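Local coordinates for hypothetical protein (Staphylococcus aureus subsp. aureus, PDB 1QYI) that is of unknown function but carries a haloacid dehalogenase-like (HAD) region, which suggests a hydrolase, probably one acting on phosphate esters, at residues 32-40 and 115-126; 98-106 and 159-167. All coordinates share one frame; numbering follows the deposited sequence.

Contact 1: residues 32-40 and 115-126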
loop_
_atom_site.group_PDB
_atom_site.type_symbol
_atom_site.label_atom_id
_atom_site.label_comp_id
_atom_site.label_asym_id
_atom_site.label_seq_id
_atom_site.Cartn_x
_atom_site.Cartn_y
_atom_site.Cartn_z
ATOM N N ASP A 32 6.501 -19.957 -10.694
ATOM C CA ASP A 32 7.592 -19.724 -11.633
ATOM C C ASP A 32 8.817 -20.598 -11.399
ATOM O O ASP A 32 9.253 -20.815 -10.271
ATOM C CB ASP A 32 8.012 -18.260 -11.658
ATOM C CG ASP A 32 8.813 -17.920 -12.899
ATOM O OD1 ASP A 32 9.987 -18.324 -12.969
ATOM O OD2 ASP A 32 8.258 -17.279 -13.820
ATOM N N LYS A 33 9.365 -21.099 -12.501
ATOM C CA LYS A 33 10.525 -21.965 -12.447
ATOM C C LYS A 33 11.774 -21.154 -12.085
ATOM O O LYS A 33 12.885 -21.691 -12.040
ATOM C CB LYS A 33 10.698 -22.698 -13.790
ATOM C CG LYS A 33 11.289 -24.118 -13.680
ATOM C CD LYS A 33 10.256 -25.223 -13.957
ATOM C CE LYS A 33 9.345 -25.525 -12.763
ATOM N NZ LYS A 33 9.818 -26.626 -11.857
ATOM N N CYS A 34 11.580 -19.865 -11.808
ATOM C CA CYS A 34 12.671 -18.963 -11.412
ATOM C C CYS A 34 12.863 -19.050 -9.906
ATOM O O CYS A 34 13.885 -18.616 -9.370
ATOM C CB CYS A 34 12.325 -17.513 -11.748
ATOM S SG CYS A 34 13.236 -16.792 -13.094
ATOM N N TYR A 35 11.857 -19.615 -9.241
ATOM C CA TYR A 35 11.832 -19.771 -7.788
ATOM C C TYR A 35 11.441 -21.203 -7.412
ATOM O O TYR A 35 12.247 -22.120 -7.562
ATOM C CB TYR A 35 10.835 -18.772 -7.202
ATOM C CG TYR A 35 11.110 -17.349 -7.641
ATOM C CD1 TYR A 35 12.304 -16.712 -7.289
ATOM C CD2 TYR A 35 10.198 -16.652 -8.442
ATOM C CE1 TYR A 35 12.589 -15.419 -7.726
ATOM C CE2 TYR A 35 10.470 -15.354 -8.887
ATOM C CZ TYR A 35 11.673 -14.748 -8.523
ATOM O OH TYR A 35 11.997 -13.488 -8.962
ATOM N N LEU A 36 10.223 -21.414 -6.920
ATOM C CA LEU A 36 9.828 -22.776 -6.584
ATOM C C LEU A 36 9.413 -23.578 -7.823
ATOM O O LEU A 36 9.874 -24.701 -8.027
ATOM C CB LEU A 36 8.702 -22.803 -5.545
ATOM C CG LEU A 36 9.099 -22.691 -4.071
ATOM C CD1 LEU A 36 7.882 -23.041 -3.218
ATOM C CD2 LEU A 36 10.255 -23.636 -3.750
ATOM N N GLY A 37 8.561 -23.000 -8.662
ATOM C CA GLY A 37 8.129 -23.711 -9.847
ATOM C C GLY A 37 7.372 -24.965 -9.470
ATOM O O GLY A 37 7.666 -26.047 -9.969
ATOM N N LEU A 38 6.389 -24.812 -8.589
ATOM C CA LEU A 38 5.569 -25.919 -8.114
ATOM C C LEU A 38 4.798 -26.593 -9.243
ATOM O O LEU A 38 4.926 -27.799 -9.456
ATOM C CB LEU A 38 4.593 -25.405 -7.049
ATOM C CG LEU A 38 4.480 -26.080 -5.678
ATOM C CD1 LEU A 38 5.840 -26.132 -4.980
ATOM C CD2 LEU A 38 3.483 -25.297 -4.831
ATOM N N HIS A 39 3.994 -25.817 -9.960
ATOM C CA HIS A 39 3.201 -26.349 -11.067
ATOM C C HIS A 39 3.198 -25.390 -12.266
ATOM O O HIS A 39 3.883 -24.364 -12.234
ATOM C CB HIS A 39 1.768 -26.620 -10.591
ATOM C CG HIS A 39 1.695 -27.558 -9.423
ATOM N ND1 HIS A 39 2.349 -28.769 -9.389
ATOM C CD2 HIS A 39 1.039 -27.452 -8.238
ATOM C CE1 HIS A 39 2.108 -29.370 -8.243
ATOM N NE2 HIS A 39 1.313 -28.595 -7.525
ATOM N N SER A 40 2.451 -25.728 -13.318
ATOM C CA SER A 40 2.384 -24.878 -14.508
ATOM C C SER A 40 1.612 -23.620 -14.161
ATOM O O SER A 40 0.959 -23.539 -13.117
ATOM C CB SER A 40 1.706 -25.604 -15.684
ATOM O OG SER A 40 0.296 -25.701 -15.533
ATOM N N LEU A 115 15.524 -21.894 -3.528
ATOM C CA LEU A 115 14.120 -22.230 -3.723
ATOM C C LEU A 115 14.012 -23.143 -4.943
ATOM O O LEU A 115 13.166 -24.038 -4.996
ATOM C CB LEU A 115 13.280 -20.960 -3.933
ATOM C CG LEU A 115 12.935 -20.104 -2.698
ATOM C CD1 LEU A 115 12.301 -18.789 -3.132
ATOM C CD2 LEU A 115 11.985 -20.869 -1.781
ATOM N N GLN A 116 14.896 -22.929 -5.914
ATOM C CA GLN A 116 14.901 -23.719 -7.144
ATOM C C GLN A 116 15.310 -25.187 -6.982
ATOM O O GLN A 116 15.302 -25.951 -7.951
ATOM C CB GLN A 116 15.828 -23.055 -8.151
ATOM C CG GLN A 116 15.526 -21.586 -8.345
ATOM C CD GLN A 116 16.592 -20.877 -9.149
ATOM O OE1 GLN A 116 16.461 -19.697 -9.472
ATOM N NE2 GLN A 116 17.662 -21.591 -9.466
ATOM N N ASN A 117 15.646 -25.583 -5.760
ATOM C CA ASN A 117 16.076 -26.945 -5.503
ATOM C C ASN A 117 15.183 -27.692 -4.521
ATOM O O ASN A 117 15.651 -28.556 -3.778
ATOM C CB ASN A 117 17.511 -26.940 -4.967
ATOM C CG ASN A 117 18.477 -26.251 -5.906
ATOM O OD1 ASN A 117 18.423 -26.451 -7.125
ATOM N ND2 ASN A 117 19.375 -25.451 -5.353
ATOM N N ILE A 118 13.895 -27.381 -4.521
ATOM C CA ILE A 118 12.983 -28.028 -3.593
ATOM C C ILE A 118 11.982 -28.934 -4.298
ATOM O O ILE A 118 11.712 -30.043 -3.839
ATOM C CB ILE A 118 12.220 -26.964 -2.767
ATOM C CG1 ILE A 118 13.189 -26.222 -1.849
ATOM C CG2 ILE A 118 11.134 -27.618 -1.958
ATOM C CD1 ILE A 118 12.572 -25.039 -1.155
ATOM N N SER A 119 11.445 -28.454 -5.416
ATOM C CA SER A 119 10.457 -29.186 -6.198
ATOM C C SER A 119 10.975 -30.537 -6.712
ATOM O O SER A 119 10.206 -31.490 -6.858
ATOM C CB SER A 119 10.009 -28.314 -7.376
ATOM O OG SER A 119 8.790 -28.781 -7.941
ATOM N N THR A 120 12.273 -30.620 -6.982
ATOM C CA THR A 120 12.865 -31.853 -7.482
ATOM C C THR A 120 12.927 -32.961 -6.428
ATOM O O THR A 120 13.059 -34.138 -6.766
ATOM C CB THR A 120 14.297 -31.604 -8.014
ATOM O OG1 THR A 120 15.178 -31.271 -6.927
ATOM C CG2 THR A 120 14.295 -30.453 -9.027
ATOM N N ASN A 121 12.816 -32.579 -5.157
ATOM C CA ASN A 121 12.884 -33.529 -4.047
ATOM C C ASN A 121 11.521 -33.902 -3.470
ATOM O O ASN A 121 11.437 -34.517 -2.401
ATOM C CB ASN A 121 13.762 -32.962 -2.935
ATOM C CG ASN A 121 15.210 -32.833 -3.350
ATOM O OD1 ASN A 121 15.886 -31.869 -2.997
ATOM N ND2 ASN A 121 15.698 -33.816 -4.097
ATOM N N LEU A 122 10.464 -33.521 -4.179
ATOM C CA LEU A 122 9.095 -33.815 -3.770
ATOM C C LEU A 122 8.709 -35.214 -4.213
ATOM O O LEU A 122 8.585 -35.481 -5.408
ATOM C CB LEU A 122 8.125 -32.813 -4.390
ATOM C CG LEU A 122 8.109 -31.433 -3.755
ATOM C CD1 LEU A 122 7.230 -30.508 -4.565
ATOM C CD2 LEU A 122 7.609 -31.556 -2.330
ATOM N N ALA A 123 8.510 -36.101 -3.243
ATOM C CA ALA A 123 8.146 -37.486 -3.526
ATOM C C ALA A 123 6.846 -37.576 -4.312
ATOM O O ALA A 123 6.795 -38.148 -5.403
ATOM C CB ALA A 123 8.011 -38.259 -2.216
ATOM N N ASP A 124 5.792 -37.007 -3.739
ATOM C CA ASP A 124 4.487 -37.033 -4.376
ATOM C C ASP A 124 4.165 -35.653 -4.905
ATOM O O ASP A 124 4.903 -34.701 -4.674
ATOM C CB ASP A 124 3.405 -37.445 -3.373
ATOM C CG ASP A 124 3.881 -38.509 -2.402
ATOM O OD1 ASP A 124 4.436 -39.535 -2.857
ATOM O OD2 ASP A 124 3.694 -38.316 -1.186
ATOM N N CYS A 125 3.066 -35.546 -5.635
ATOM C CA CYS A 125 2.662 -34.257 -6.148
ATOM C C CYS A 125 2.222 -33.446 -4.932
ATOM O O CYS A 125 1.435 -33.926 -4.118
ATOM C CB CYS A 125 1.495 -34.423 -7.118
ATOM S SG CYS A 125 0.892 -32.878 -7.811
ATOM N N PHE A 126 2.739 -32.229 -4.785
ATOM C CA PHE A 126 2.354 -31.388 -3.649
ATOM C C PHE A 126 1.036 -30.653 -3.953
ATOM O O PHE A 126 0.839 -30.172 -5.068
ATOM C CB PHE A 126 3.465 -30.364 -3.353
ATOM C CG PHE A 126 3.091 -29.357 -2.303
ATOM C CD1 PHE A 126 2.974 -29.737 -0.967
ATOM C CD2 PHE A 126 2.751 -28.057 -2.662
ATOM C CE1 PHE A 126 2.513 -28.841 -0.002
ATOM C CE2 PHE A 126 2.288 -27.150 -1.709
ATOM C CZ PHE A 126 2.167 -27.546 -0.377
HETATM O O HOH W 1 11.884 -25.836 -6.215
#

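Contact 2: residues 98-106 and 159-167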
loop_
_atom_site.group_PDB
_atom_site.type_symbol
_atom_site.label_atom_id
_atom_site.label_comp_id
_atom_site.label_asym_id
_atom_site.label_seq_id
_atom_site.Cartn_x
_atom_site.Cartn_y
_atom_site.Cartn_z
ATOM N N HIS A 98 14.482 -34.192 6.718
ATOM C CA HIS A 98 15.082 -33.172 7.550
ATOM C C HIS A 98 16.383 -32.685 6.923
ATOM O O HIS A 98 16.733 -31.506 7.024
ATOM C CB HIS A 98 15.354 -33.691 8.956
ATOM C CG HIS A 98 15.729 -32.606 9.918
ATOM N ND1 HIS A 98 14.885 -31.555 10.215
ATOM C CD2 HIS A 98 16.868 -32.383 10.615
ATOM C CE1 HIS A 98 15.490 -30.729 11.053
ATOM N NE2 HIS A 98 16.694 -31.208 11.311
ATOM N N ASP A 99 17.091 -33.591 6.256
ATOM C CA ASP A 99 18.351 -33.229 5.612
ATOM C C ASP A 99 18.151 -32.193 4.509
ATOM O O ASP A 99 18.880 -31.198 4.430
ATOM C CB ASP A 99 19.032 -34.477 5.047
ATOM C CG ASP A 99 19.861 -35.192 6.084
ATOM O OD1 ASP A 99 19.454 -35.198 7.274
ATOM O OD2 ASP A 99 20.911 -35.756 5.708
ATOM N N GLU A 100 17.155 -32.429 3.664
ATOM C CA GLU A 100 16.863 -31.517 2.572
ATOM C C GLU A 100 16.462 -30.152 3.134
ATOM O O GLU A 100 16.788 -29.111 2.562
ATOM C CB GLU A 100 15.754 -32.115 1.705
ATOM C CG GLU A 100 16.095 -33.520 1.239
ATOM C CD GLU A 100 15.007 -34.172 0.411
ATOM O OE1 GLU A 100 13.844 -34.229 0.867
ATOM O OE2 GLU A 100 15.325 -34.647 -0.697
ATOM N N ILE A 101 15.774 -30.169 4.271
ATOM C CA ILE A 101 15.334 -28.943 4.920
ATOM C C ILE A 101 16.522 -28.093 5.355
ATOM O O ILE A 101 16.657 -26.933 4.954
ATOM C CB ILE A 101 14.473 -29.249 6.156
ATOM C CG1 ILE A 101 13.186 -29.949 5.720
ATOM C CG2 ILE A 101 14.162 -27.966 6.908
ATOM C CD1 ILE A 101 12.241 -30.280 6.858
ATOM N N GLU A 102 17.380 -28.674 6.183
ATOM C CA GLU A 102 18.552 -27.968 6.675
ATOM C C GLU A 102 19.373 -27.398 5.520
ATOM O O GLU A 102 20.085 -26.403 5.679
ATOM C CB GLU A 102 19.409 -28.910 7.506
ATOM C CG GLU A 102 18.630 -29.638 8.572
ATOM C CD GLU A 102 19.405 -29.771 9.862
ATOM O OE1 GLU A 102 19.537 -28.754 10.577
ATOM O OE2 GLU A 102 19.894 -30.890 10.146
ATOM N N ALA A 103 19.264 -28.027 4.354
ATOM C CA ALA A 103 19.997 -27.565 3.185
ATOM C C ALA A 103 19.472 -26.204 2.759
ATOM O O ALA A 103 20.210 -25.224 2.709
ATOM C CB ALA A 103 19.852 -28.560 2.047
ATOM N N PHE A 104 18.185 -26.158 2.450
ATOM C CA PHE A 104 17.541 -24.928 2.025
ATOM C C PHE A 104 17.600 -23.876 3.129
ATOM O O PHE A 104 17.724 -22.680 2.857
ATOM C CB PHE A 104 16.084 -25.221 1.657
ATOM C CG PHE A 104 15.246 -23.992 1.453
ATOM C CD1 PHE A 104 15.278 -23.298 0.243
ATOM C CD2 PHE A 104 14.444 -23.510 2.490
ATOM C CE1 PHE A 104 14.528 -22.143 0.066
ATOM C CE2 PHE A 104 13.691 -22.358 2.329
ATOM C CZ PHE A 104 13.732 -21.670 1.110
HETATM N N MSE A 105 17.527 -24.321 4.378
HETATM C CA MSE A 105 17.546 -23.396 5.512
HETATM C C MSE A 105 18.925 -22.893 5.932
HETATM O O MSE A 105 19.023 -21.859 6.590
HETATM C CB MSE A 105 16.880 -24.047 6.731
HETATM C CG MSE A 105 15.435 -24.485 6.524
HETATM SE SE MSE A 105 14.130 -23.053 6.694
HETATM C CE MSE A 105 14.200 -22.834 8.622
ATOM N N TYR A 106 19.987 -23.598 5.558
ATOM C CA TYR A 106 21.320 -23.183 5.989
ATOM C C TYR A 106 22.415 -23.107 4.919
ATOM O O TYR A 106 23.571 -22.809 5.232
ATOM C CB TYR A 106 21.769 -24.108 7.128
ATOM C CG TYR A 106 20.801 -24.142 8.293
ATOM C CD1 TYR A 106 20.672 -23.047 9.142
ATOM C CD2 TYR A 106 19.978 -25.249 8.516
ATOM C CE1 TYR A 106 19.747 -23.044 10.185
ATOM C CE2 TYR A 106 19.045 -25.255 9.562
ATOM C CZ TYR A 106 18.937 -24.147 10.387
ATOM O OH TYR A 106 18.010 -24.121 11.405
ATOM N N LEU A 159 9.028 -27.540 11.051
ATOM C CA LEU A 159 10.228 -28.031 10.400
ATOM C C LEU A 159 11.201 -28.712 11.359
ATOM O O LEU A 159 12.278 -29.149 10.956
ATOM C CB LEU A 159 10.914 -26.878 9.672
ATOM C CG LEU A 159 10.392 -26.596 8.258
ATOM C CD1 LEU A 159 8.876 -26.729 8.186
ATOM C CD2 LEU A 159 10.838 -25.204 7.851
ATOM N N HIS A 160 10.800 -28.820 12.623
ATOM C CA HIS A 160 11.618 -29.447 13.662
ATOM C C HIS A 160 13.033 -28.896 13.708
ATOM O O HIS A 160 14.002 -29.647 13.807
ATOM C CB HIS A 160 11.662 -30.969 13.473
ATOM C CG HIS A 160 10.381 -31.655 13.848
ATOM N ND1 HIS A 160 9.919 -31.705 15.141
ATOM C CD2 HIS A 160 9.446 -32.266 13.081
ATOM C CE1 HIS A 160 8.743 -32.317 15.160
ATOM N NE2 HIS A 160 8.436 -32.664 13.928
ATOM N N VAL A 161 13.141 -27.575 13.640
ATOM C CA VAL A 161 14.432 -26.909 13.687
ATOM C C VAL A 161 14.387 -25.853 14.789
ATOM O O VAL A 161 13.369 -25.711 15.466
ATOM C CB VAL A 161 14.765 -26.252 12.331
ATOM C CG1 VAL A 161 14.014 -24.938 12.182
ATOM C CG2 VAL A 161 16.253 -26.058 12.211
ATOM N N SER A 162 15.474 -25.111 14.970
ATOM C CA SER A 162 15.515 -24.098 16.024
ATOM C C SER A 162 15.829 -22.687 15.539
ATOM O O SER A 162 15.481 -21.705 16.197
ATOM C CB SER A 162 16.533 -24.507 17.094
ATOM O OG SER A 162 17.805 -24.744 16.524
ATOM N N ASP A 163 16.485 -22.592 14.387
ATOM C CA ASP A 163 16.846 -21.297 13.815
ATOM C C ASP A 163 15.579 -20.559 13.342
ATOM O O ASP A 163 14.948 -19.842 14.124
ATOM C CB ASP A 163 17.845 -21.499 12.661
ATOM C CG ASP A 163 18.698 -20.264 12.395
ATOM O OD1 ASP A 163 19.829 -20.421 11.874
ATOM O OD2 ASP A 163 18.239 -19.141 12.699
ATOM N N ALA A 164 15.191 -20.748 12.086
ATOM C CA ALA A 164 14.002 -20.087 11.546
ATOM C C ALA A 164 14.183 -18.574 11.364
ATOM O O ALA A 164 13.196 -17.840 11.267
ATOM C CB ALA A 164 12.789 -20.368 12.442
ATOM N N THR A 165 15.434 -18.112 11.315
ATOM C CA THR A 165 15.716 -16.683 11.140
ATOM C C THR A 165 15.600 -16.285 9.681
ATOM O O THR A 165 15.704 -15.113 9.343
ATOM C CB THR A 165 17.142 -16.295 11.627
ATOM O OG1 THR A 165 18.120 -17.145 11.009
ATOM C CG2 THR A 165 17.239 -16.408 13.142
ATOM N N LEU A 166 15.388 -17.277 8.825
ATOM C CA LEU A 166 15.243 -17.051 7.396
ATOM C C LEU A 166 13.910 -16.346 7.161
ATOM O O LEU A 166 13.751 -15.616 6.186
ATOM C CB LEU A 166 15.246 -18.391 6.667
ATOM C CG LEU A 166 15.433 -18.349 5.153
ATOM C CD1 LEU A 166 16.904 -18.062 4.845
ATOM C CD2 LEU A 166 15.022 -19.676 4.540
ATOM N N PHE A 167 12.963 -16.578 8.068
ATOM C CA PHE A 167 11.629 -15.989 8.004
ATOM C C PHE A 167 11.533 -14.663 8.758
ATOM O O PHE A 167 10.443 -14.116 8.936
ATOM C CB PHE A 167 10.595 -16.962 8.589
ATOM C CG PHE A 167 10.498 -18.268 7.857
ATOM C CD1 PHE A 167 10.160 -18.297 6.506
ATOM C CD2 PHE A 167 10.767 -19.468 8.513
ATOM C CE1 PHE A 167 10.097 -19.501 5.811
ATOM C CE2 PHE A 167 10.710 -20.681 7.830
ATOM C CZ PHE A 167 10.377 -20.697 6.475
#

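Contact 1: residues 32-40 and 115-126
The imidazole of His-39 meets Phe-126 at its edge: NE2 donates to the backbone O of Phe-126 over 3.0 Å, with the oxygen almost exactly in the ring plane and an N-H...O angle of 147°. One face of the imidazole carries CB of its neighbour Leu-38, offset toward the rim, and SG of Cys-125 lies obliquely to the ring, 3.7 Å from His-39 CE1. The phenyl ring of Phe-126 is also met at its edge, where Leu-38 CD2 comes to 3.6 Å from CD2 of the ring. With CG anti to the backbone N (chi1 173°), Phe-126 sends its ring toward Leu-38. Ile-92 of helix 77-93 touches both Leu-38 and Phe-126.

Further along, Leu-36 CD2 lies against Leu-115 CD2 and Ile-118 CD1, 3.8 Å from each. Beside this apolar cluster the two backbones share a water. Water 1 donates to Leu-36 O and to Leu-115 O, the latter at a distance that is short in the model, and accepts from Ser-119 N at 2.8 Å. Tyr-35 O is approached by CA of Gln-116 at 3.1 Å in a CA-H...O contact. Within 32-40, Lys-33 NZ bonds Gly-37 O on a lone pair in the carbonyl plane, linking the turn at 32-35 to Gly-37, just beyond it.

Loop 32-40, which follows helix 16-31, is thus joined to the loop after helix 111-115 by apolar packing, a bridging water and the bond from His-39. That last bond implies that NE2 carries a hydrogen, which probably fixes the rotation of the His-39 ring without requiring the imidazole to be charged.

Contact 2: residues 98-106 and 159-167
Helix 98-106 packs on the connection between helices 144-158 and 172-195, and its selenomethionine, Met-105, makes the central contact with that loop. The chain of Met-105 bends at both chi2 and chi3 (-73° at the latter), which folds its end in among the loop residues. SE rests 4.1 Å from Leu-159 CD2 and touches Leu-166 CD2 as well; CE reaches CA of Ala-164 at 4.0 Å and also meets Val-161 CG1. The selenium lies 5.2 Å from the centroid of the Phe-167 ring and 49° off its normal, an oblique Met-aromatic contact. Phe-167 in turn packs on helix 77-93, so the loop touches that helix as well as helix 98-106.

One turn before Met-105, Ile-101 CG2 packs on Leu-159 CG. Next to Met-105, the Phe-104 and Leu-166 side chains cross at about a right angle, Phe-104 CE2 lying 3.7 Å from Leu-166 CD2. At the helix start His-98 brings the edge of its imidazole to Leu-159 O, which lies in the ring plane, with Glu-102 CG over one face. Tyr-106 slides past Asp-163 in the opposite direction, their flat groups inclined by 30°, and OD1 of Asp-163 lies at the ring edge, 3.1 Å from Tyr-106 CE1. The other carboxylate oxygen, OD2, forms an Asx turn by accepting from Thr-165 N; it also accepts from Thr-165 OG1 at 2.6 Å, both donors coming from the same face of the carboxylate.

Overall arrangement
Contacts 1 and 2 have their centres about 17 Å apart, on the same side of the chain's centre, and their segments alternate along the sequence. Phe-104 joins them directly: its CE1 lies 3.4 Å from Leu-115 CD2 and its CD1 3.5 Å from Ile-118 CD1. A second junction brings Asn-121 CB of contact 1 beside Glu-100 OE2 of contact 2. Helix 77-93 also touches residues of both contacts. The centres of contacts 1 and 2 lie about 30 and 31 Å from the centre of the chain, in a helical region distinct from the six-stranded parallel sheet, whose arrangement is consistent with the Rossmann-like core of HAD proteins.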